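PDB 1AQ0: 1,3-1,4-beta-glucanase from Hordeum vulgare, which hydrolyses 1,4-beta-glucosidic linkages in mixed-linkage 1,3-1,4-beta-D-glucans as an endo-acting family 17 glycosidase. Local coordinates for residues 17-22 with 44-49; 38-43 with 48-53; 75-80 with 111-116. All coordinates share one frame; numbering follows the deposited sequence.

Contact 1 of 3, residues 17-22 with 44-49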
ATOM      1  N   THR A  17      36.233  -5.518   5.036  1.00 15.50           N
ATOM      2  CA  THR A  17      35.962  -6.943   4.886  1.00 14.98           C
ATOM      3  C   THR A  17      34.461  -7.177   5.083  1.00 15.05           C
ATOM      4  O   THR A  17      33.842  -7.958   4.357  1.00 15.78           O
ATOM      5  CB  THR A  17      36.754  -7.753   5.921  1.00 16.34           C
ATOM      6  OG1 THR A  17      38.151  -7.495   5.740  1.00 20.21           O
ATOM      7  CG2 THR A  17      36.481  -9.244   5.782  1.00 15.49           C
ATOM      8  N   VAL A  18      33.874  -6.467   6.043  1.00 12.17           N
ATOM      9  CA  VAL A  18      32.451  -6.597   6.321  1.00 10.70           C
ATOM     10  C   VAL A  18      31.658  -6.163   5.093  1.00 10.21           C
ATOM     11  O   VAL A  18      30.729  -6.853   4.671  1.00 12.40           O
ATOM     12  CB  VAL A  18      32.029  -5.774   7.561  1.00 10.43           C
ATOM     13  CG1 VAL A  18      30.530  -5.934   7.822  1.00  7.25           C
ATOM     14  CG2 VAL A  18      32.820  -6.235   8.787  1.00  8.91           C
ATOM     15  N   VAL A  19      32.061  -5.057   4.480  1.00 12.01           N
ATOM     16  CA  VAL A  19      31.384  -4.574   3.288  1.00 11.05           C
ATOM     17  C   VAL A  19      31.488  -5.631   2.179  1.00 14.26           C
ATOM     18  O   VAL A  19      30.523  -5.864   1.452  1.00 15.79           O
ATOM     19  CB  VAL A  19      31.924  -3.194   2.853  1.00  9.80           C
ATOM     20  CG1 VAL A  19      31.462  -2.845   1.452  1.00 11.92           C
ATOM     21  CG2 VAL A  19      31.428  -2.133   3.821  1.00  9.65           C
ATOM     22  N   SER A  20      32.622  -6.325   2.102  1.00 13.43           N
ATOM     23  CA  SER A  20      32.789  -7.379   1.104  1.00 16.70           C
ATOM     24  C   SER A  20      31.785  -8.494   1.354  1.00 14.76           C
ATOM     25  O   SER A  20      31.244  -9.065   0.407  1.00 14.10           O
ATOM     26  CB  SER A  20      34.204  -7.968   1.128  1.00 19.78           C
ATOM     27  OG  SER A  20      35.116  -7.126   0.446  1.00 32.33           O
ATOM     28  N   MET A  21      31.564  -8.820   2.626  1.00 12.67           N
ATOM     29  CA  MET A  21      30.611  -9.862   2.998  1.00 12.53           C
ATOM     30  C   MET A  21      29.183  -9.465   2.608  1.00 11.67           C
ATOM     31  O   MET A  21      28.379 -10.317   2.233  1.00 11.18           O
ATOM     32  CB  MET A  21      30.692 -10.151   4.492  1.00 12.53           C
ATOM     33  CG  MET A  21      31.974 -10.841   4.929  1.00 13.11           C
ATOM     34  SD  MET A  21      32.097 -10.938   6.735  1.00 17.84           S
ATOM     35  CE  MET A  21      31.000 -12.285   7.066  1.00  9.67           C
ATOM     36  N   PHE A  22      28.862  -8.179   2.711  1.00 13.01           N
ATOM     37  CA  PHE A  22      27.535  -7.697   2.325  1.00 13.32           C
ATOM     38  C   PHE A  22      27.338  -7.952   0.829  1.00 15.64           C
ATOM     39  O   PHE A  22      26.326  -8.536   0.418  1.00 13.43           O
ATOM     40  CB  PHE A  22      27.380  -6.199   2.622  1.00 10.01           C
ATOM     41  CG  PHE A  22      26.838  -5.904   3.993  1.00 11.10           C
ATOM     42  CD1 PHE A  22      27.584  -6.184   5.134  1.00  7.91           C
ATOM     43  CD2 PHE A  22      25.568  -5.355   4.144  1.00  8.45           C
ATOM     44  CE1 PHE A  22      27.070  -5.926   6.404  1.00  6.63           C
ATOM     45  CE2 PHE A  22      25.048  -5.097   5.409  1.00  7.87           C
ATOM     46  CZ  PHE A  22      25.796  -5.381   6.539  1.00  5.90           C
ATOM     47  N   GLY A  44      31.269   3.396   0.657  1.00 15.60           N
ATOM     48  CA  GLY A  44      31.110   4.312  -0.460  1.00 13.97           C
ATOM     49  C   GLY A  44      31.353   3.667  -1.814  1.00 14.95           C
ATOM     50  O   GLY A  44      32.265   2.856  -1.969  1.00 15.21           O
ATOM     51  N   GLY A  45      30.513   4.003  -2.786  1.00 13.91           N
ATOM     52  CA  GLY A  45      30.659   3.466  -4.130  1.00 16.32           C
ATOM     53  C   GLY A  45      30.292   2.005  -4.335  1.00 16.14           C
ATOM     54  O   GLY A  45      30.569   1.443  -5.399  1.00 16.27           O
ATOM     55  N   THR A  46      29.629   1.397  -3.354  1.00 16.50           N
ATOM     56  CA  THR A  46      29.251  -0.012  -3.450  1.00 14.56           C
ATOM     57  C   THR A  46      27.793  -0.241  -3.826  1.00 15.62           C
ATOM     58  O   THR A  46      27.410  -1.359  -4.169  1.00 18.22           O
ATOM     59  CB  THR A  46      29.488  -0.754  -2.123  1.00 16.57           C
ATOM     60  OG1 THR A  46      28.683  -0.156  -1.099  1.00 14.10           O
ATOM     61  CG2 THR A  46      30.963  -0.725  -1.733  1.00 15.49           C
ATOM     62  N   GLY A  47      26.975   0.799  -3.729  1.00 13.78           N
ATOM     63  CA  GLY A  47      25.567   0.648  -4.053  1.00 15.28           C
ATOM     64  C   GLY A  47      24.729   0.177  -2.873  1.00 15.17           C
ATOM     65  O   GLY A  47      23.504   0.135  -2.964  1.00 15.47           O
ATOM     66  N   ILE A  48      25.381  -0.196  -1.773  1.00 13.61           N
ATOM     67  CA  ILE A  48      24.668  -0.650  -0.583  1.00  9.46           C
ATOM     68  C   ILE A  48      23.985   0.556   0.052  1.00  9.73           C
ATOM     69  O   ILE A  48      24.613   1.597   0.255  1.00 12.54           O
ATOM     70  CB  ILE A  48      25.634  -1.317   0.436  1.00  9.92           C
ATOM     71  CG1 ILE A  48      26.267  -2.562  -0.187  1.00  9.07           C
ATOM     72  CG2 ILE A  48      24.886  -1.705   1.715  1.00  8.79           C
ATOM     73  CD1 ILE A  48      27.373  -3.165   0.629  1.00 13.44           C
ATOM     74  N   ASN A  49      22.686   0.437   0.306  1.00  9.40           N
ATOM     75  CA  ASN A  49      21.933   1.524   0.922  1.00 11.86           C
ATOM     76  C   ASN A  49      22.311   1.597   2.393  1.00 10.99           C
ATOM     77  O   ASN A  49      22.430   0.570   3.062  1.00 10.37           O
ATOM     78  CB  ASN A  49      20.427   1.307   0.770  1.00 11.72           C
ATOM     79  CG  ASN A  49      19.995   1.264  -0.679  1.00 18.08           C
ATOM     80  OD1 ASN A  49      20.245   2.194  -1.444  1.00 17.83           O
ATOM     81  ND2 ASN A  49      19.369   0.168  -1.072  1.00 22.35           N
TER
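Phe-22 meets Ile-48 at the root of its ring: the CD1 methyl of Ile-48 comes within 3.6 Å of Phe-22 CB and stands oblique to the aromatic plane. At the ring's edge, in plane, lies Val-18 O, one turn earlier in the same helix. Met-30 of strand 29-32 also touches both Phe-22 and Ile-48. The extended end of Ile-48 (chi2 171°) carries CD1 toward the helix, where the methyl is also 4.2 Å from Val-19 CG1. That same Val-19 branch reaches Thr-46 CG2 at 3.9 Å, so CG1 touches both Ile-48 and the more exposed Thr-46. Thr-46 thus offers its methyl to the helix and keeps its hydroxyl for polar partners: with chi1 at 61°, OG1 donates to Val-43 O, which fastens the loop to the last turn of the preceding helix, and accepts a weak but fairly straight bond from Ile-48 N (3.4 Å, 164°) within the loop itself. The example illustrates how neighbouring beta-alpha units meet: helix 15-25 packs on the loop joining helix 37-43 to strand 49-54, on the outside of the TIM barrel of glycosyl hydrolase family 17.

Contact 2 of 3, residues 38-43 with 48-53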
ATOM      1  N   ALA A  38      35.274   4.332   9.576  1.00  8.68           N
ATOM      2  CA  ALA A  38      35.837   3.220   8.822  1.00  8.96           C
ATOM      3  C   ALA A  38      34.762   2.599   7.923  1.00 11.25           C
ATOM      4  O   ALA A  38      34.999   2.312   6.744  1.00  8.48           O
ATOM      5  CB  ALA A  38      36.392   2.182   9.779  1.00 10.71           C
ATOM      6  N   ALA A  39      33.569   2.417   8.482  1.00 10.52           N
ATOM      7  CA  ALA A  39      32.454   1.841   7.744  1.00 10.95           C
ATOM      8  C   ALA A  39      31.978   2.748   6.615  1.00 10.32           C
ATOM      9  O   ALA A  39      31.771   2.284   5.493  1.00 12.34           O
ATOM     10  CB  ALA A  39      31.303   1.520   8.683  1.00  9.61           C
ATOM     11  N   LEU A  40      31.816   4.038   6.898  1.00 10.87           N
ATOM     12  CA  LEU A  40      31.354   4.981   5.881  1.00  9.83           C
ATOM     13  C   LEU A  40      32.355   5.120   4.737  1.00 13.07           C
ATOM     14  O   LEU A  40      31.965   5.268   3.582  1.00 12.29           O
ATOM     15  CB  LEU A  40      31.016   6.337   6.505  1.00  8.02           C
ATOM     16  CG  LEU A  40      29.775   6.315   7.401  1.00 10.69           C
ATOM     17  CD1 LEU A  40      29.572   7.657   8.051  1.00 12.21           C
ATOM     18  CD2 LEU A  40      28.553   5.942   6.578  1.00 11.43           C
ATOM     19  N   GLN A  41      33.641   5.006   5.051  1.00 14.20           N
ATOM     20  CA  GLN A  41      34.685   5.095   4.032  1.00 16.81           C
ATOM     21  C   GLN A  41      34.638   3.847   3.144  1.00 15.61           C
ATOM     22  O   GLN A  41      34.698   3.946   1.919  1.00 17.89           O
ATOM     23  CB  GLN A  41      36.068   5.259   4.692  1.00 19.39           C
ATOM     24  CG  GLN A  41      36.298   6.668   5.290  1.00 31.31           C
ATOM     25  CD  GLN A  41      37.409   6.733   6.345  1.00 35.55           C
ATOM     26  OE1 GLN A  41      38.461   6.107   6.206  1.00 38.79           O
ATOM     27  NE2 GLN A  41      37.173   7.508   7.402  1.00 35.82           N
ATOM     28  N   ALA A  42      34.435   2.689   3.765  1.00 14.71           N
ATOM     29  CA  ALA A  42      34.383   1.410   3.060  1.00 14.30           C
ATOM     30  C   ALA A  42      33.111   1.124   2.249  1.00 13.85           C
ATOM     31  O   ALA A  42      33.162   0.407   1.250  1.00 15.24           O
ATOM     32  CB  ALA A  42      34.632   0.276   4.039  1.00 11.93           C
ATOM     33  N   VAL A  43      31.976   1.663   2.677  1.00 13.76           N
ATOM     34  CA  VAL A  43      30.714   1.416   1.984  1.00 13.23           C
ATOM     35  C   VAL A  43      30.479   2.333   0.777  1.00 14.49           C
ATOM     36  O   VAL A  43      29.596   2.076  -0.037  1.00 12.60           O
ATOM     37  CB  VAL A  43      29.505   1.482   2.977  1.00 12.58           C
ATOM     38  CG1 VAL A  43      29.188   2.923   3.364  1.00 10.10           C
ATOM     39  CG2 VAL A  43      28.286   0.780   2.397  1.00 11.33           C
ATOM     40  N   ILE A  48      25.381  -0.196  -1.773  1.00 13.61           N
ATOM     41  CA  ILE A  48      24.668  -0.650  -0.583  1.00  9.46           C
ATOM     42  C   ILE A  48      23.985   0.556   0.052  1.00  9.73           C
ATOM     43  O   ILE A  48      24.613   1.597   0.255  1.00 12.54           O
ATOM     44  CB  ILE A  48      25.634  -1.317   0.436  1.00  9.92           C
ATOM     45  CG1 ILE A  48      26.267  -2.562  -0.187  1.00  9.07           C
ATOM     46  CG2 ILE A  48      24.886  -1.705   1.715  1.00  8.79           C
ATOM     47  CD1 ILE A  48      27.373  -3.165   0.629  1.00 13.44           C
ATOM     48  N   ASN A  49      22.686   0.437   0.306  1.00  9.40           N
ATOM     49  CA  ASN A  49      21.933   1.524   0.922  1.00 11.86           C
ATOM     50  C   ASN A  49      22.311   1.597   2.393  1.00 10.99           C
ATOM     51  O   ASN A  49      22.430   0.570   3.062  1.00 10.37           O
ATOM     52  CB  ASN A  49      20.427   1.307   0.770  1.00 11.72           C
ATOM     53  CG  ASN A  49      19.995   1.264  -0.679  1.00 18.08           C
ATOM     54  OD1 ASN A  49      20.245   2.194  -1.444  1.00 17.83           O
ATOM     55  ND2 ASN A  49      19.369   0.168  -1.072  1.00 22.35           N
ATOM     56  N   VAL A  50      22.466   2.811   2.905  1.00 10.67           N
ATOM     57  CA  VAL A  50      22.876   2.991   4.289  1.00  9.09           C
ATOM     58  C   VAL A  50      21.909   3.784   5.144  1.00  7.18           C
ATOM     59  O   VAL A  50      21.414   4.833   4.735  1.00  6.86           O
ATOM     60  CB  VAL A  50      24.275   3.697   4.375  1.00  9.28           C
ATOM     61  CG1 VAL A  50      24.663   3.964   5.837  1.00  9.95           C
ATOM     62  CG2 VAL A  50      25.347   2.851   3.701  1.00  7.55           C
ATOM     63  N   VAL A  51      21.610   3.239   6.317  1.00  6.54           N
ATOM     64  CA  VAL A  51      20.783   3.917   7.305  1.00  7.45           C
ATOM     65  C   VAL A  51      21.828   4.295   8.366  1.00  8.63           C
ATOM     66  O   VAL A  51      22.486   3.420   8.924  1.00  8.26           O
ATOM     67  CB  VAL A  51      19.738   2.973   7.945  1.00  6.20           C
ATOM     68  CG1 VAL A  51      19.047   3.668   9.120  1.00  7.30           C
ATOM     69  CG2 VAL A  51      18.716   2.554   6.913  1.00  5.64           C
ATOM     70  N   VAL A  52      22.049   5.585   8.576  1.00  8.30           N
ATOM     71  CA  VAL A  52      23.035   6.016   9.560  1.00  9.76           C
ATOM     72  C   VAL A  52      22.340   6.613  10.774  1.00 10.60           C
ATOM     73  O   VAL A  52      21.399   7.396  10.644  1.00 11.66           O
ATOM     74  CB  VAL A  52      24.057   7.020   8.952  1.00 11.90           C
ATOM     75  CG1 VAL A  52      23.355   8.274   8.461  1.00 11.88           C
ATOM     76  CG2 VAL A  52      25.131   7.365   9.975  1.00 12.81           C
ATOM     77  N   GLY A  53      22.771   6.204  11.959  1.00 10.15           N
ATOM     78  CA  GLY A  53      22.146   6.722  13.152  1.00  7.55           C
ATOM     79  C   GLY A  53      22.922   7.811  13.852  1.00  9.97           C
ATOM     80  O   GLY A  53      24.129   7.961  13.663  1.00  8.57           O
TER
HETATM   81  O   HOH W   1      26.910   3.193  -0.299  1.00 14.61           O
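Helix 37-43 and strand 49-54 come nearest at the loop that joins them, where the CA atoms of Val-43 and Ile-48 are 6.9 Å apart, and the backbones are spanned there by a water rather than by direct bonds. Both methyls of Val-43 meet side chains of the strand side. Its CG2, anti to the backbone N, touches two residues, reaching Ile-48 CB at 3.9 Å and Val-50 CG2 at 3.8 Å. Its other methyl, CG1, is 3.9 Å from Val-50 CG2, so that a single methyl of Val-50 lies against both branches of Val-43. The second branch of Val-50 is turned to another partner: CG1, anti to its own backbone N (chi1 176°), comes to 4.4 Å from CD2 of Leu-40, a looser contact made by the end of a leucine that lies three residues before Val-43. This is the helix-to-strand half of a beta-alpha-beta unit, strand 29-32, helix 37-43, strand 49-54, in which Ile-48, just before the strand, and Val-50 within it direct their side chains outward to the helix while Asn-49 between them points away from it. Leu-40 also touches Leu-32 and Phe-85, from the strands on either side of 49-54. At the loop end, the carbonyl of Val-43 that is bonded to Thr-46 also takes the bridging water, which donates one hydrogen to Val-43 O and the other to Ile-48 O, each 2.9 Å from the water oxygen.

Contact 3 of 3, residues 75-80 with 111-116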
ATOM      1  N   SER A  75      29.910  16.842   8.745  1.00 12.52           N
ATOM      2  CA  SER A  75      30.967  15.892   9.076  1.00 14.24           C
ATOM      3  C   SER A  75      30.620  14.426   8.841  1.00 11.67           C
ATOM      4  O   SER A  75      31.495  13.617   8.530  1.00 13.34           O
ATOM      5  CB  SER A  75      31.379  16.050  10.549  1.00 15.86           C
ATOM      6  OG  SER A  75      31.750  17.385  10.845  1.00 23.38           O
ATOM      7  N   ASN A  76      29.348  14.080   8.965  1.00 11.74           N
ATOM      8  CA  ASN A  76      28.965  12.683   8.835  1.00 12.61           C
ATOM      9  C   ASN A  76      28.166  12.271   7.614  1.00 13.06           C
ATOM     10  O   ASN A  76      28.050  11.076   7.336  1.00 13.16           O
ATOM     11  CB  ASN A  76      28.254  12.232  10.112  1.00 12.53           C
ATOM     12  CG  ASN A  76      29.109  12.436  11.353  1.00 14.17           C
ATOM     13  OD1 ASN A  76      30.194  11.871  11.467  1.00 14.56           O
ATOM     14  ND2 ASN A  76      28.628  13.258  12.280  1.00 12.47           N
ATOM     15  N   ILE A  77      27.610  13.243   6.893  1.00 11.32           N
ATOM     16  CA  ILE A  77      26.826  12.950   5.690  1.00 12.65           C
ATOM     17  C   ILE A  77      27.493  13.543   4.443  1.00 12.45           C
ATOM     18  O   ILE A  77      27.894  12.815   3.536  1.00 12.79           O
ATOM     19  CB  ILE A  77      25.373  13.496   5.793  1.00 13.47           C
ATOM     20  CG1 ILE A  77      24.698  13.022   7.086  1.00 15.09           C
ATOM     21  CG2 ILE A  77      24.554  13.053   4.589  1.00 11.38           C
ATOM     22  CD1 ILE A  77      24.553  11.524   7.209  1.00 15.58           C
ATOM     23  N   GLN A  78      27.656  14.863   4.423  1.00 13.95           N
ATOM     24  CA  GLN A  78      28.267  15.541   3.284  1.00 14.03           C
ATOM     25  C   GLN A  78      29.694  15.089   3.018  1.00 15.79           C
ATOM     26  O   GLN A  78      30.158  15.128   1.880  1.00 17.35           O
ATOM     27  CB  GLN A  78      28.247  17.050   3.483  1.00 15.49           C
ATOM     28  CG  GLN A  78      26.869  17.654   3.460  1.00 19.88           C
ATOM     29  CD  GLN A  78      26.902  19.144   3.699  1.00 25.60           C
ATOM     30  OE1 GLN A  78      26.751  19.608   4.829  1.00 25.22           O
ATOM     31  NE2 GLN A  78      27.118  19.905   2.634  1.00 26.62           N
ATOM     32  N   ALA A  79      30.380  14.643   4.064  1.00 15.98           N
ATOM     33  CA  ALA A  79      31.757  14.185   3.942  1.00 16.41           C
ATOM     34  C   ALA A  79      31.895  12.869   3.178  1.00 17.05           C
ATOM     35  O   ALA A  79      33.008  12.452   2.850  1.00 16.95           O
ATOM     36  CB  ALA A  79      32.387  14.050   5.322  1.00 17.80           C
ATOM     37  N   TYR A  80      30.774  12.208   2.899  1.00 16.34           N
ATOM     38  CA  TYR A  80      30.808  10.934   2.178  1.00 15.48           C
ATOM     39  C   TYR A  80      29.858  10.951   0.985  1.00 15.68           C
ATOM     40  O   TYR A  80      28.825  10.281   0.994  1.00 12.98           O
ATOM     41  CB  TYR A  80      30.447   9.778   3.123  1.00 15.76           C
ATOM     42  CG  TYR A  80      31.293   9.731   4.371  1.00 16.98           C
ATOM     43  CD1 TYR A  80      32.566   9.161   4.356  1.00 17.02           C
ATOM     44  CD2 TYR A  80      30.834  10.289   5.564  1.00 16.58           C
ATOM     45  CE1 TYR A  80      33.361   9.150   5.502  1.00 18.44           C
ATOM     46  CE2 TYR A  80      31.620  10.284   6.710  1.00 15.69           C
ATOM     47  CZ  TYR A  80      32.879   9.711   6.676  1.00 16.82           C
ATOM     48  OH  TYR A  80      33.644   9.680   7.823  1.00 21.67           O
ATOM     49  N   GLY A 111      16.333  20.074   8.703  1.00 16.65           N
ATOM     50  CA  GLY A 111      16.622  21.382   8.141  1.00 16.36           C
ATOM     51  C   GLY A 111      18.006  21.452   7.529  1.00 17.00           C
ATOM     52  O   GLY A 111      18.190  22.026   6.455  1.00 19.36           O
ATOM     53  N   ALA A 112      18.981  20.852   8.201  1.00 17.08           N
ATOM     54  CA  ALA A 112      20.358  20.841   7.722  1.00 16.13           C
ATOM     55  C   ALA A 112      20.489  20.046   6.427  1.00 17.06           C
ATOM     56  O   ALA A 112      21.222  20.445   5.520  1.00 16.72           O
ATOM     57  CB  ALA A 112      21.284  20.276   8.796  1.00 15.23           C
ATOM     58  N   LEU A 113      19.786  18.919   6.340  1.00 17.22           N
ATOM     59  CA  LEU A 113      19.830  18.086   5.138  1.00 16.48           C
ATOM     60  C   LEU A 113      19.285  18.834   3.921  1.00 16.03           C
ATOM     61  O   LEU A 113      19.892  18.814   2.847  1.00 17.22           O
ATOM     62  CB  LEU A 113      19.062  16.782   5.360  1.00 13.12           C
ATOM     63  CG  LEU A 113      19.793  15.765   6.237  1.00 13.48           C
ATOM     64  CD1 LEU A 113      18.854  14.637   6.618  1.00 13.05           C
ATOM     65  CD2 LEU A 113      21.012  15.241   5.497  1.00  9.05           C
ATOM     66  N   VAL A 114      18.160  19.518   4.097  1.00 17.60           N
ATOM     67  CA  VAL A 114      17.546  20.288   3.016  1.00 19.13           C
ATOM     68  C   VAL A 114      18.494  21.375   2.489  1.00 20.25           C
ATOM     69  O   VAL A 114      18.807  21.414   1.298  1.00 19.51           O
ATOM     70  CB  VAL A 114      16.220  20.921   3.486  1.00 18.24           C
ATOM     71  CG1 VAL A 114      15.691  21.902   2.447  1.00 17.46           C
ATOM     72  CG2 VAL A 114      15.201  19.831   3.747  1.00 19.68           C
ATOM     73  N   ALA A 115      19.011  22.196   3.398  1.00 21.56           N
ATOM     74  CA  ALA A 115      19.922  23.281   3.043  1.00 21.14           C
ATOM     75  C   ALA A 115      21.158  22.821   2.274  1.00 20.78           C
ATOM     76  O   ALA A 115      21.717  23.579   1.474  1.00 20.78           O
ATOM     77  CB  ALA A 115      20.341  24.036   4.299  1.00 22.62           C
ATOM     78  N   ALA A 116      21.580  21.581   2.514  1.00 20.14           N
ATOM     79  CA  ALA A 116      22.761  21.022   1.857  1.00 18.36           C
ATOM     80  C   ALA A 116      22.454  20.383   0.506  1.00 18.48           C
ATOM     81  O   ALA A 116      23.365  19.945  -0.195  1.00 20.22           O
ATOM     82  CB  ALA A 116      23.433  20.004   2.772  1.00 16.85           C
TER
HETATM   83  O   HOH W   2      25.870  18.078   0.162  1.00 57.91           O
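Gln-78 lays the flat of its carboxamide against the methyl of Ala-116, whose CB is 3.7 Å from both CD and NE2 and 3.9 Å from OE1. Those nearly equal distances place the methyl over the amide plane, not beside one polar atom. The pair joins the C-terminal regions of helices 66-78 and 102-115, consecutive helices on the outside of the TIM barrel, with strand 84-92 between them in the chain. The glutamine spans the gap because its chain is extended beyond CG (chi2 178°), which carries the amide outward to the neighbouring helix. Deeper in, the contact turns apolar: Ile-77 CG2 and Leu-113 CD2 approach to 4.3 Å, and it is the end of the leucine that comes near, its first bond running alongside. Both residues also rest on Val-88 of strand 84-92, so the inner pair lies between the two helices and that strand. The outer pair, by contrast, lies toward solvent and gains a polar link through a water. That molecule donates to Ala-116 O at 3.1 Å and accepts a weak hydrogen bond from Gln-78 NE2 at 3.3 Å.

How the contacts relate
The three contacts follow the chain round one side of a single barrel. Contacts 1 and 2 are neighbours, with centres about 8 Å apart; they share Ile-48 and Asn-49, and Val-19 of the first packs on Ala-42 O of the second. Contact 3 comes later in sequence, about 14 Å from contact 2 and about 21 Å from contact 1 between centres. It still touches contact 2, where Leu-40 CD1 lies 3.8 Å from Asn-76 O and Val-52 CG1 is 3.7 Å from Ile-77 CD1, whereas it does not touch contact 1. Contact 2 thus lies between the other two, and the series illustrates how adjoining beta-alpha units, with helices 15-25, 37-43, 66-78 and 102-115 outside the strands, build the scaffold of this glucanase.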